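Side-chain contacts in tryptophan decarboxylase 1 (Oryza sativa subsp. japonica, PDB 6KHO), which decarboxylates L-tryptophan to tryptamine and 5-hydroxy-L-tryptophan to serotonin, using pyridoxal 5'-phosphate as cofactor and working as a homodimer: residues A114-A119 with G381-G386; F127-Q130 with A135-M138; K413-L418 with V436-R441; D422-V427 with K507-M512. All coordinates share one frame; numbering follows the deposited sequence.

Contact 1. Residues A114-A119 with G381-G386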
loop_
_atom_site.group_PDB
_atom_site.type_symbol
_atom_site.label_atom_id
_atom_site.label_comp_id
_atom_site.label_asym_id
_atom_site.label_seq_id
_atom_site.Cartn_x
_atom_site.Cartn_y
_atom_site.Cartn_z
ATOM N N ALA A 114 -3.163 -2.146 -18.286
ATOM C CA ALA A 114 -3.948 -3.349 -18.550
ATOM C C ALA A 114 -3.795 -4.362 -17.427
ATOM O O ALA A 114 -4.786 -4.911 -16.924
ATOM C CB ALA A 114 -3.525 -3.969 -19.888
ATOM N N GLY A 115 -2.548 -4.601 -17.000
ATOM C CA GLY A 115 -2.314 -5.562 -15.939
ATOM C C GLY A 115 -2.950 -5.148 -14.628
ATOM O O GLY A 115 -3.545 -5.972 -13.924
ATOM N N ASP A 116 -2.853 -3.861 -14.285
ATOM C CA ASP A 116 -3.462 -3.431 -13.035
ATOM C C ASP A 116 -4.979 -3.458 -13.102
ATOM O O ASP A 116 -5.630 -3.756 -12.095
ATOM C CB ASP A 116 -2.980 -2.047 -12.625
ATOM C CG ASP A 116 -2.135 -2.101 -11.361
ATOM O OD1 ASP A 116 -1.807 -3.237 -10.914
ATOM O OD2 ASP A 116 -1.804 -1.035 -10.806
ATOM N N LEU A 117 -5.556 -3.156 -14.264
ATOM C CA LEU A 117 -7.001 -3.297 -14.433
ATOM C C LEU A 117 -7.446 -4.740 -14.213
ATOM O O LEU A 117 -8.430 -5.002 -13.508
ATOM C CB LEU A 117 -7.401 -2.806 -15.827
ATOM C CG LEU A 117 -8.773 -3.143 -16.410
ATOM C CD1 LEU A 117 -9.902 -2.579 -15.565
ATOM C CD2 LEU A 117 -8.849 -2.626 -17.854
ATOM N N ILE A 118 -6.724 -5.692 -14.801
ATOM C CA ILE A 118 -7.083 -7.096 -14.617
ATOM C C ILE A 118 -6.957 -7.493 -13.146
ATOM O O ILE A 118 -7.835 -8.169 -12.593
ATOM C CB ILE A 118 -6.237 -7.976 -15.555
ATOM C CG1 ILE A 118 -6.679 -7.705 -17.005
ATOM C CG2 ILE A 118 -6.422 -9.451 -15.219
ATOM C CD1 ILE A 118 -5.749 -8.256 -18.101
ATOM N N ALA A 119 -5.901 -7.028 -12.471
ATOM C CA ALA A 119 -5.736 -7.370 -11.064
ATOM C C ALA A 119 -6.865 -6.790 -10.223
ATOM O O ALA A 119 -7.378 -7.459 -9.316
ATOM C CB ALA A 119 -4.372 -6.891 -10.562
ATOM N N GLY A 381 -3.309 -8.384 4.006
ATOM C CA GLY A 381 -3.758 -8.445 2.627
ATOM C C GLY A 381 -2.821 -7.723 1.672
ATOM O O GLY A 381 -1.978 -6.914 2.066
ATOM N N ARG A 382 -2.963 -8.033 0.380
ATOM C CA ARG A 382 -2.141 -7.415 -0.654
ATOM C C ARG A 382 -2.759 -7.687 -2.019
ATOM O O ARG A 382 -3.333 -8.757 -2.239
ATOM C CB ARG A 382 -0.693 -7.940 -0.616
ATOM C CG ARG A 382 -0.560 -9.473 -0.716
ATOM C CD ARG A 382 0.739 -9.986 -0.072
ATOM N NE ARG A 382 1.871 -9.124 -0.388
ATOM C CZ ARG A 382 2.542 -9.171 -1.535
ATOM N NH1 ARG A 382 2.200 -10.060 -2.463
ATOM N NH2 ARG A 382 3.556 -8.345 -1.747
ATOM N N ARG A 383 -2.630 -6.706 -2.918
ATOM C CA ARG A 383 -3.022 -6.797 -4.318
ATOM C C ARG A 383 -2.066 -7.696 -5.097
ATOM O O ARG A 383 -0.923 -7.929 -4.706
ATOM C CB ARG A 383 -3.003 -5.414 -4.989
ATOM C CG ARG A 383 -4.160 -4.507 -4.653
ATOM C CD ARG A 383 -4.003 -3.151 -5.372
ATOM N NE ARG A 383 -3.830 -3.308 -6.816
ATOM C CZ ARG A 383 -4.824 -3.386 -7.687
ATOM N NH1 ARG A 383 -6.097 -3.319 -7.280
ATOM N NH2 ARG A 383 -4.544 -3.522 -8.976
ATOM N N PHE A 384 -2.552 -8.163 -6.246
ATOM C CA PHE A 384 -1.770 -8.908 -7.235
ATOM C C PHE A 384 -0.939 -7.922 -8.069
ATOM O O PHE A 384 -1.207 -7.666 -9.244
ATOM C CB PHE A 384 -2.737 -9.725 -8.087
ATOM C CG PHE A 384 -2.087 -10.705 -9.038
ATOM C CD1 PHE A 384 -0.707 -10.860 -9.103
ATOM C CD2 PHE A 384 -2.884 -11.464 -9.880
ATOM C CE1 PHE A 384 -0.139 -11.761 -9.986
ATOM C CE2 PHE A 384 -2.327 -12.367 -10.768
ATOM C CZ PHE A 384 -0.956 -12.512 -10.827
ATOM N N ARG A 385 0.091 -7.346 -7.429
ATOM C CA ARG A 385 0.956 -6.377 -8.109
ATOM C C ARG A 385 1.922 -7.025 -9.078
ATOM O O ARG A 385 2.438 -6.340 -9.965
ATOM C CB ARG A 385 1.793 -5.566 -7.116
ATOM C CG ARG A 385 0.996 -4.786 -6.112
ATOM C CD ARG A 385 1.809 -3.633 -5.480
ATOM N NE ARG A 385 0.820 -2.639 -5.115
ATOM C CZ ARG A 385 0.249 -2.567 -3.922
ATOM N NH1 ARG A 385 0.658 -3.382 -2.950
ATOM N NH2 ARG A 385 -0.711 -1.660 -3.704
ATOM N N GLY A 386 2.204 -8.314 -8.910
ATOM C CA GLY A 386 3.119 -8.978 -9.822
ATOM C C GLY A 386 2.634 -8.970 -11.255
ATOM O O GLY A 386 3.445 -8.985 -12.181
HETATM O O HOH W 1 -1.060 -5.824 -11.188
HETATM O O HOH W 2 -5.474 -8.156 -6.583
#

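Contact 2. Residues F127-Q130 with A135-M138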
loop_
_atom_site.group_PDB
_atom_site.type_symbol
_atom_site.label_atom_id
_atom_site.label_comp_id
_atom_site.label_asym_id
_atom_site.label_seq_id
_atom_site.Cartn_x
_atom_site.Cartn_y
_atom_site.Cartn_z
ATOM N N PHE A 127 -2.375 -12.857 0.842
ATOM C CA PHE A 127 -1.595 -12.901 2.077
ATOM C C PHE A 127 -0.801 -14.203 2.194
ATOM O O PHE A 127 0.313 -14.211 2.727
ATOM C CB PHE A 127 -2.492 -12.709 3.305
ATOM C CG PHE A 127 -3.917 -13.210 3.164
ATOM C CD1 PHE A 127 -4.212 -14.567 3.150
ATOM C CD2 PHE A 127 -4.972 -12.311 3.155
ATOM C CE1 PHE A 127 -5.542 -15.011 3.065
ATOM C CE2 PHE A 127 -6.296 -12.738 3.071
ATOM C CZ PHE A 127 -6.588 -14.087 3.024
ATOM N N THR A 128 -1.363 -15.313 1.714
ATOM C CA THR A 128 -0.663 -16.587 1.649
ATOM C C THR A 128 -0.652 -17.084 0.209
ATOM O O THR A 128 -1.475 -16.669 -0.628
ATOM C CB THR A 128 -1.312 -17.664 2.544
ATOM O OG1 THR A 128 -2.658 -17.904 2.116
ATOM C CG2 THR A 128 -1.299 -17.254 4.037
ATOM N N TRP A 129 0.306 -17.979 -0.059
ATOM C CA TRP A 129 0.345 -18.698 -1.333
ATOM C C TRP A 129 -0.993 -19.376 -1.621
ATOM O O TRP A 129 -1.552 -19.234 -2.710
ATOM C CB TRP A 129 1.497 -19.716 -1.304
ATOM C CG TRP A 129 1.588 -20.593 -2.544
ATOM C CD1 TRP A 129 2.326 -20.351 -3.666
ATOM C CD2 TRP A 129 0.910 -21.839 -2.775
ATOM N NE1 TRP A 129 2.132 -21.361 -4.594
ATOM C CE2 TRP A 129 1.285 -22.292 -4.060
ATOM C CE3 TRP A 129 0.047 -22.627 -2.005
ATOM C CZ2 TRP A 129 0.807 -23.492 -4.608
ATOM C CZ3 TRP A 129 -0.448 -23.820 -2.562
ATOM C CH2 TRP A 129 -0.062 -24.232 -3.850
ATOM N N GLN A 130 -1.548 -20.079 -0.631
ATOM C CA GLN A 130 -2.790 -20.810 -0.846
ATOM C C GLN A 130 -3.950 -19.876 -1.171
ATOM O O GLN A 130 -4.838 -20.245 -1.960
ATOM C CB GLN A 130 -3.128 -21.650 0.389
ATOM C CG GLN A 130 -4.365 -22.528 0.199
ATOM C CD GLN A 130 -4.222 -23.475 -0.973
ATOM O OE1 GLN A 130 -4.599 -23.157 -2.116
ATOM N NE2 GLN A 130 -3.678 -24.653 -0.702
ATOM N N ALA A 135 -0.870 -15.632 -7.833
ATOM C CA ALA A 135 -0.499 -14.264 -7.462
ATOM C C ALA A 135 0.871 -14.222 -6.803
ATOM O O ALA A 135 1.674 -13.313 -7.066
ATOM C CB ALA A 135 -1.556 -13.664 -6.530
ATOM N N THR A 136 1.157 -15.198 -5.945
ATOM C CA THR A 136 2.444 -15.233 -5.266
ATOM C C THR A 136 3.543 -15.744 -6.186
ATOM O O THR A 136 4.638 -15.175 -6.223
ATOM C CB THR A 136 2.323 -16.096 -4.010
ATOM O OG1 THR A 136 1.506 -15.401 -3.049
ATOM C CG2 THR A 136 3.714 -16.430 -3.418
ATOM N N GLU A 137 3.257 -16.796 -6.960
ATOM C CA GLU A 137 4.282 -17.334 -7.846
ATOM C C GLU A 137 4.620 -16.367 -8.974
ATOM O O GLU A 137 5.771 -16.320 -9.409
ATOM C CB GLU A 137 3.835 -18.691 -8.400
ATOM C CG GLU A 137 3.653 -19.717 -7.273
ATOM C CD GLU A 137 3.962 -21.160 -7.675
ATOM O OE1 GLU A 137 4.469 -21.404 -8.792
ATOM O OE2 GLU A 137 3.675 -22.053 -6.855
ATOM N N MET A 138 3.646 -15.603 -9.471
ATOM C CA MET A 138 3.980 -14.611 -10.490
ATOM C C MET A 138 4.761 -13.450 -9.900
ATOM O O MET A 138 5.624 -12.873 -10.571
ATOM C CB MET A 138 2.727 -14.085 -11.179
ATOM C CG MET A 138 3.044 -13.015 -12.234
ATOM S SD MET A 138 1.877 -12.997 -13.615
ATOM C CE MET A 138 2.599 -14.298 -14.649
HETATM O O HOH W 3 -1.083 -15.583 -3.120
#

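Contact 3. Residues K413-L418 with V436-R441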
loop_
_atom_site.group_PDB
_atom_site.type_symbol
_atom_site.label_atom_id
_atom_site.label_comp_id
_atom_site.label_asym_id
_atom_site.label_seq_id
_atom_site.Cartn_x
_atom_site.Cartn_y
_atom_site.Cartn_z
ATOM N N LYS A 413 20.531 14.587 -22.129
ATOM C CA LYS A 413 21.818 15.092 -22.593
ATOM C C LYS A 413 21.635 16.240 -23.576
ATOM O O LYS A 413 22.427 17.189 -23.570
ATOM C CB LYS A 413 22.639 13.967 -23.225
ATOM C CG LYS A 413 24.141 14.199 -23.152
ATOM C CD LYS A 413 24.911 13.285 -24.092
ATOM C CE LYS A 413 26.373 13.720 -24.205
ATOM N NZ LYS A 413 26.504 15.119 -24.712
ATOM N N VAL A 414 20.597 16.178 -24.416
ATOM C CA VAL A 414 20.265 17.304 -25.284
ATOM C C VAL A 414 20.019 18.558 -24.452
ATOM O O VAL A 414 20.570 19.629 -24.733
ATOM C CB VAL A 414 19.053 16.956 -26.171
ATOM C CG1 VAL A 414 18.406 18.210 -26.726
ATOM C CG2 VAL A 414 19.471 16.033 -27.317
ATOM N N PHE A 415 19.210 18.437 -23.394
ATOM C CA PHE A 415 18.893 19.600 -22.568
ATOM C C PHE A 415 20.125 20.119 -21.828
ATOM O O PHE A 415 20.296 21.337 -21.682
ATOM C CB PHE A 415 17.792 19.252 -21.569
ATOM C CG PHE A 415 17.358 20.410 -20.711
ATOM C CD1 PHE A 415 16.355 21.259 -21.135
ATOM C CD2 PHE A 415 17.935 20.631 -19.470
ATOM C CE1 PHE A 415 15.938 22.311 -20.349
ATOM C CE2 PHE A 415 17.525 21.689 -18.673
ATOM C CZ PHE A 415 16.528 22.530 -19.113
ATOM N N GLU A 416 20.972 19.213 -21.331
ATOM C CA GLU A 416 22.166 19.626 -20.594
ATOM C C GLU A 416 23.116 20.418 -21.490
ATOM O O GLU A 416 23.641 21.464 -21.091
ATOM C CB GLU A 416 22.870 18.399 -20.009
ATOM C CG GLU A 416 24.194 18.719 -19.311
ATOM C CD GLU A 416 25.105 17.511 -19.168
ATOM O OE1 GLU A 416 24.676 16.381 -19.488
ATOM O OE2 GLU A 416 26.262 17.692 -18.733
ATOM N N ASP A 417 23.338 19.933 -22.713
ATOM C CA ASP A 417 24.207 20.628 -23.653
ATOM C C ASP A 417 23.600 21.937 -24.141
ATOM O O ASP A 417 24.343 22.836 -24.550
ATOM C CB ASP A 417 24.540 19.703 -24.822
ATOM C CG ASP A 417 25.407 18.520 -24.390
ATOM O OD1 ASP A 417 25.936 18.556 -23.254
ATOM O OD2 ASP A 417 25.561 17.558 -25.175
ATOM N N LEU A 418 22.274 22.073 -24.090
ATOM C CA LEU A 418 21.668 23.364 -24.390
ATOM C C LEU A 418 21.908 24.353 -23.255
ATOM O O LEU A 418 22.191 25.531 -23.507
ATOM C CB LEU A 418 20.175 23.198 -24.666
ATOM C CG LEU A 418 19.794 22.540 -25.996
ATOM C CD1 LEU A 418 18.320 22.164 -25.982
ATOM C CD2 LEU A 418 20.100 23.438 -27.193
ATOM N N VAL A 436 18.605 16.908 -14.957
ATOM C CA VAL A 436 19.585 17.979 -15.118
ATOM C C VAL A 436 19.293 19.045 -14.072
ATOM O O VAL A 436 18.156 19.520 -13.964
ATOM C CB VAL A 436 19.543 18.581 -16.533
ATOM C CG1 VAL A 436 20.450 19.802 -16.611
ATOM C CG2 VAL A 436 19.939 17.550 -17.566
ATOM N N CYS A 437 20.311 19.424 -13.305
ATOM C CA CYS A 437 20.191 20.517 -12.351
ATOM C C CYS A 437 20.900 21.738 -12.930
ATOM O O CYS A 437 22.065 21.650 -13.328
ATOM C CB CYS A 437 20.789 20.138 -10.991
ATOM S SG CYS A 437 19.868 18.878 -10.032
ATOM N N PHE A 438 20.196 22.867 -12.981
ATOM C CA PHE A 438 20.714 24.056 -13.641
ATOM C C PHE A 438 20.174 25.287 -12.931
ATOM O O PHE A 438 19.203 25.212 -12.173
ATOM C CB PHE A 438 20.343 24.088 -15.133
ATOM C CG PHE A 438 18.904 24.445 -15.400
ATOM C CD1 PHE A 438 17.880 23.559 -15.088
ATOM C CD2 PHE A 438 18.572 25.669 -15.956
ATOM C CE1 PHE A 438 16.554 23.890 -15.327
ATOM C CE2 PHE A 438 17.245 26.003 -16.201
ATOM C CZ PHE A 438 16.236 25.115 -15.885
ATOM N N ARG A 439 20.825 26.427 -13.170
ATOM C CA ARG A 439 20.323 27.673 -12.609
ATOM C C ARG A 439 20.870 28.857 -13.393
ATOM O O ARG A 439 21.827 28.737 -14.165
ATOM C CB ARG A 439 20.671 27.804 -11.121
ATOM C CG ARG A 439 22.143 27.990 -10.806
ATOM C CD ARG A 439 22.288 28.452 -9.364
ATOM N NE ARG A 439 23.365 29.425 -9.207
ATOM C CZ ARG A 439 23.295 30.495 -8.423
ATOM N NH1 ARG A 439 22.192 30.740 -7.719
ATOM N NH2 ARG A 439 24.329 31.322 -8.341
ATOM N N ILE A 440 20.210 29.997 -13.200
ATOM C CA ILE A 440 20.715 31.273 -13.696
ATOM C C ILE A 440 21.977 31.625 -12.918
ATOM O O ILE A 440 21.939 31.781 -11.692
ATOM C CB ILE A 440 19.651 32.371 -13.563
ATOM C CG1 ILE A 440 18.550 32.186 -14.614
ATOM C CG2 ILE A 440 20.291 33.757 -13.675
ATOM C CD1 ILE A 440 17.275 32.959 -14.306
ATOM N N ARG A 441 23.099 31.724 -13.632
ATOM C CA ARG A 441 24.394 32.075 -13.064
ATOM C C ARG A 441 24.354 33.461 -12.421
ATOM O O ARG A 441 23.541 34.319 -12.772
ATOM C CB ARG A 441 25.464 32.056 -14.159
ATOM C CG ARG A 441 26.766 31.394 -13.776
ATOM C CD ARG A 441 27.910 31.855 -14.680
ATOM N NE ARG A 441 28.057 31.026 -15.877
ATOM C CZ ARG A 441 28.507 29.769 -15.884
ATOM N NH1 ARG A 441 28.866 29.173 -14.748
ATOM N NH2 ARG A 441 28.603 29.105 -17.032
#

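Contact 4. Residues D422-V427 with K507-M512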
loop_
_atom_site.group_PDB
_atom_site.type_symbol
_atom_site.label_atom_id
_atom_site.label_comp_id
_atom_site.label_asym_id
_atom_site.label_seq_id
_atom_site.Cartn_x
_atom_site.Cartn_y
_atom_site.Cartn_z
ATOM N N ASP A 422 24.720 28.370 -23.117
ATOM C CA ASP A 422 24.167 29.682 -22.789
ATOM C C ASP A 422 24.865 30.159 -21.525
ATOM O O ASP A 422 24.663 29.586 -20.450
ATOM C CB ASP A 422 22.648 29.613 -22.594
ATOM C CG ASP A 422 21.984 30.993 -22.515
ATOM O OD1 ASP A 422 22.328 31.790 -21.615
ATOM O OD2 ASP A 422 21.094 31.277 -23.349
ATOM N N ASP A 423 25.678 31.210 -21.654
ATOM C CA ASP A 423 26.515 31.652 -20.546
ATOM C C ASP A 423 25.730 32.317 -19.427
ATOM O O ASP A 423 26.322 32.641 -18.391
ATOM C CB ASP A 423 27.599 32.598 -21.057
ATOM C CG ASP A 423 28.742 31.854 -21.707
ATOM O OD1 ASP A 423 28.484 31.104 -22.678
ATOM O OD2 ASP A 423 29.891 32.007 -21.234
ATOM N N ARG A 424 24.424 32.527 -19.595
ATOM C CA ARG A 424 23.624 32.987 -18.469
ATOM C C ARG A 424 23.342 31.867 -17.476
ATOM O O ARG A 424 22.942 32.145 -16.339
ATOM C CB ARG A 424 22.297 33.563 -18.953
ATOM C CG ARG A 424 22.375 34.892 -19.667
ATOM C CD ARG A 424 21.014 35.236 -20.233
ATOM N NE ARG A 424 20.668 34.364 -21.354
ATOM C CZ ARG A 424 19.461 34.303 -21.902
ATOM N NH1 ARG A 424 18.484 35.055 -21.417
ATOM N NH2 ARG A 424 19.229 33.490 -22.926
ATOM N N PHE A 425 23.536 30.617 -17.882
ATOM C CA PHE A 425 23.143 29.462 -17.090
ATOM C C PHE A 425 24.360 28.615 -16.750
ATOM O O PHE A 425 25.373 28.639 -17.454
ATOM C CB PHE A 425 22.108 28.611 -17.847
ATOM C CG PHE A 425 20.825 29.334 -18.137
ATOM C CD1 PHE A 425 19.805 29.359 -17.202
ATOM C CD2 PHE A 425 20.644 29.997 -19.340
ATOM C CE1 PHE A 425 18.619 30.021 -17.461
ATOM C CE2 PHE A 425 19.464 30.669 -19.607
ATOM C CZ PHE A 425 18.447 30.684 -18.664
ATOM N N GLU A 426 24.244 27.853 -15.665
ATOM C CA GLU A 426 25.248 26.865 -15.299
ATOM C C GLU A 426 24.570 25.551 -14.942
ATOM O O GLU A 426 23.471 25.543 -14.381
ATOM C CB GLU A 426 26.119 27.337 -14.126
ATOM C CG GLU A 426 25.358 27.784 -12.888
ATOM C CD GLU A 426 26.291 28.156 -11.740
ATOM O OE1 GLU A 426 27.451 27.688 -11.757
ATOM O OE2 GLU A 426 25.866 28.908 -10.828
ATOM N N VAL A 427 25.222 24.446 -15.294
ATOM C CA VAL A 427 24.808 23.119 -14.849
ATOM C C VAL A 427 25.494 22.863 -13.514
ATOM O O VAL A 427 26.724 22.864 -13.435
ATOM C CB VAL A 427 25.169 22.039 -15.879
ATOM C CG1 VAL A 427 24.932 20.646 -15.298
ATOM C CG2 VAL A 427 24.357 22.232 -17.161
ATOM N N LYS A 507 13.489 32.322 -23.386
ATOM C CA LYS A 507 12.626 33.466 -23.655
ATOM C C LYS A 507 12.198 34.149 -22.364
ATOM O O LYS A 507 12.267 35.377 -22.246
ATOM C CB LYS A 507 11.412 33.007 -24.467
ATOM C CG LYS A 507 10.285 34.001 -24.587
ATOM C CD LYS A 507 9.237 33.483 -25.568
ATOM C CE LYS A 507 8.096 34.471 -25.746
ATOM N NZ LYS A 507 7.507 34.381 -27.117
ATOM N N THR A 508 11.756 33.364 -21.379
ATOM C CA THR A 508 11.333 33.933 -20.102
ATOM C C THR A 508 12.486 34.630 -19.389
ATOM O O THR A 508 12.274 35.629 -18.694
ATOM C CB THR A 508 10.735 32.831 -19.219
ATOM O OG1 THR A 508 9.694 32.156 -19.936
ATOM C CG2 THR A 508 10.163 33.402 -17.922
ATOM N N THR A 509 13.711 34.127 -19.554
ATOM C CA THR A 509 14.854 34.710 -18.862
ATOM C C THR A 509 15.182 36.094 -19.416
ATOM O O THR A 509 15.388 37.047 -18.652
ATOM C CB THR A 509 16.058 33.770 -18.973
ATOM O OG1 THR A 509 15.803 32.578 -18.218
ATOM C CG2 THR A 509 17.322 34.434 -18.436
ATOM N N THR A 510 15.223 36.220 -20.746
ATOM C CA THR A 510 15.474 37.515 -21.377
ATOM C C THR A 510 14.450 38.558 -20.928
ATOM O O THR A 510 14.819 39.662 -20.508
ATOM C CB THR A 510 15.462 37.365 -22.900
ATOM O OG1 THR A 510 14.202 36.838 -23.317
ATOM C CG2 THR A 510 16.540 36.416 -23.363
ATOM N N GLU A 511 13.159 38.219 -20.984
ATOM C CA GLU A 511 12.123 39.148 -20.542
ATOM C C GLU A 511 12.268 39.538 -19.074
ATOM O O GLU A 511 11.729 40.573 -18.665
ATOM C CB GLU A 511 10.734 38.552 -20.769
ATOM C CG GLU A 511 10.461 38.090 -22.188
ATOM C CD GLU A 511 9.016 37.641 -22.384
ATOM O OE1 GLU A 511 8.652 37.240 -23.514
ATOM O OE2 GLU A 511 8.242 37.693 -21.403
ATOM N N MET A 512 12.968 38.738 -18.268
ATOM C CA MET A 512 13.184 39.104 -16.873
ATOM C C MET A 512 14.270 40.160 -16.717
ATOM O O MET A 512 14.235 40.939 -15.757
ATOM C CB MET A 512 13.550 37.870 -16.051
ATOM C CG MET A 512 12.371 37.163 -15.416
ATOM S SD MET A 512 12.912 35.604 -14.680
ATOM C CE MET A 512 14.169 36.166 -13.527
#

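Contact 1. Residues A114-A119 with G381-G386
Asp116 and Arg383 meet almost at a right angle, and this crossing sets the character of the contact: carboxylate and guanidinium planes are 84° apart, and the two charged groups do not form a flat, two-pronged pair. Instead a single nitrogen does the work. NH2 of Arg383 lies 3.4 Å from OD1 of Asp116, a weakly hydrogen-bonded salt bridge, and it also gives a weak bond of 3.3 Å to the backbone O of Asp116, which sits at the edge of the guanidinium in its plane. The chain of Arg383 gets there by a bend at chi3 (54°), which turns its end back onto helix 110-122. Stronger partners complete both groups: Lys388 pairs with OD2 of Asp116, while NH1 of Arg383 bonds to Ser120 OG and to Leu336 O of the second subunit.

Beside this polar crossing CB of Ala119 rests 3.5 Å from O of Phe384 and 4.1 Å from CB of Phe384. With CG of Phe384 anti to the backbone N (chi1 -172°), the ring is carried off toward another helix, so that CB and the backbone O, not the ring, meet Ala119. Phe384 is the centre of an inverse gamma turn, and a water 2.7 Å from O of Phe384 donates there and also to OD1 of Asp116. The buried contact thus seats the loop that leads into helix 386-420 against helix 110-122, with the ring of Phe384 packed on helix 133-149 and the second subunit closing over Arg383.

Contact 2. Residues F127-Q130 with A135-M138
Trp129 turns its indole edge to Thr136 and Glu137 where the loop after helix 110-122 turns into helix 133-149, at the dimer interface of a fold type I pyridoxal-phosphate decarboxylase. The case illustrates how a loop can be tied back onto the first turns of the helix it precedes. CG of Trp129 stands anti to its own nitrogen (chi1 176°), which swings the indole out until its N-H edge faces the helix. There NE1 of Trp129 donates to OE2 of Glu137 at 2.8 Å, with a fairly straight N-H...O angle of 156°. The acceptor lies close to the indole plane and offers its anti lone pair, the one turned from OE1; ring and carboxylate are inclined by 34°. Next to the carboxylate, CG of Glu137 sits at the same indole edge, 3.5 Å from NE1 of Trp129.

The carboxylate is shared across the dimer, since OE2 also accepts from Gly60 N of the second subunit and OE1 from Leu62 N of that subunit. The indole itself packs on Pro59 of the second subunit and on Val370. A leucine in place of Trp129 would probably leave Glu137 OE2 without its N-H donor from the loop and open a gap beside Pro59 of the partner chain.

Nearer the backbone, Thr136 brings CG2 to 4.2 Å from CD1 of Trp129, a light touch at the ring edge. Its hydroxyl reaches the loop through a water bridge: one water donates to Thr128 O at 2.7 Å and accepts from Thr136 OG1 at 2.6 Å.

Contact 3. Residues K413-L418 with V436-R441
Phe415 holds its CG anti to the backbone N (chi1 -178°), sending the ring from helix 386-420 toward the strand, whereas Phe438 keeps its CG between the backbone N and the carbonyl carbon (chi1 75°), the crowded position, so that its ring presents a face to the incoming edge. They meet in an alpha/beta layer: the helix lies against an antiparallel four-stranded sheet, and the axes of segments 413-418 and 436-440 approach to 9.2 Å. The result is a textbook T-shaped pair, with centroids 5.4 Å apart and planes at 78°. CZ of Phe415 stands over the rim of the Phe438 ring, 4.0 Å from CE1 of Phe438.

The Phe415 ring also stacks with Phe486 of the neighbouring strand 481-487 and is covered by Val498 and Ile505 of helix 495-513, which makes it a filler between helices and sheet. An alanine at Phe415 would probably open a gap in this layer and leave the face of Phe438 without its aromatic edge.

Val436 serves two neighbours with its two branches. CG1 of Val436 lies in the Phe415 ring plane, 3.9 Å from CD2 of Phe415, while CG2 of Val436 touches CB of Glu416, also at 3.9 Å.

Contact 4. Residues D422-V427 with K507-M512
Thr509 fills the buried half of this contact, between Phe425 and Arg424, while Thr510 marks the outer half, where the interface nears solvent. On the inner side the ring of Phe425 points edge-on at the helix, with CZ of Phe425 3.3 Å from OG1 of Thr509. That hydroxyl is bonded to Ile505 O one turn earlier, so it meets the ring as a neighbour already occupied. CG2 of Thr509, turned the other way, packs 3.3 Å from NH1 of Arg424.

The outer side is the looser one: Thr510 is partly exposed, takes a smaller share of the interface than Thr509, and offers a single methyl, CG2, to the same NH1. OG1 of Thr510 turns back to the helix and donates to Lys507 O at 2.7 Å.

The guanidinium is kept in place from its own side. A bend of the Arg424 chain at chi3 (-70°) brings it onto Asp422 in a side-on salt bridge, NE of Arg424 reaching OD1 of Asp422 at 3.1 Å and NH2 reaching OD2 at 2.9 Å, both through syn lone pairs, the oxygens tilted somewhat from the guanidinium plane. OD1 accepts from the backbone N of Arg424 as well. That last bond makes an Asx turn, joined here to a type I beta turn from Asp422 to Phe425, which leads from helix 386-420 into the edge strand 425-427.

The four contacts form two pairs on opposite sides of the chain's centre. Contacts 1 and 2 lie 12 Å apart between centres and share packing: CE1 of Phe384 is 3.6 Å from CA of Ala135. Both touch the second subunit and lie near the cofactor site: Gly381 N bonds to the phosphate of a bound pyridoxal phosphate, about 11 Å from the Arg383 side chain, and the side chain of Thr128 is about 8 Å from that of Tyr359, the proton donor. Contacts 3 and 4, with centres 11 Å apart, meet in one sheet, where Arg439 pairs with Glu426. Contacts 1 and 3 are about 39 Å apart between centres; helix 386-420 begins at contact 1 and reaches contact 3.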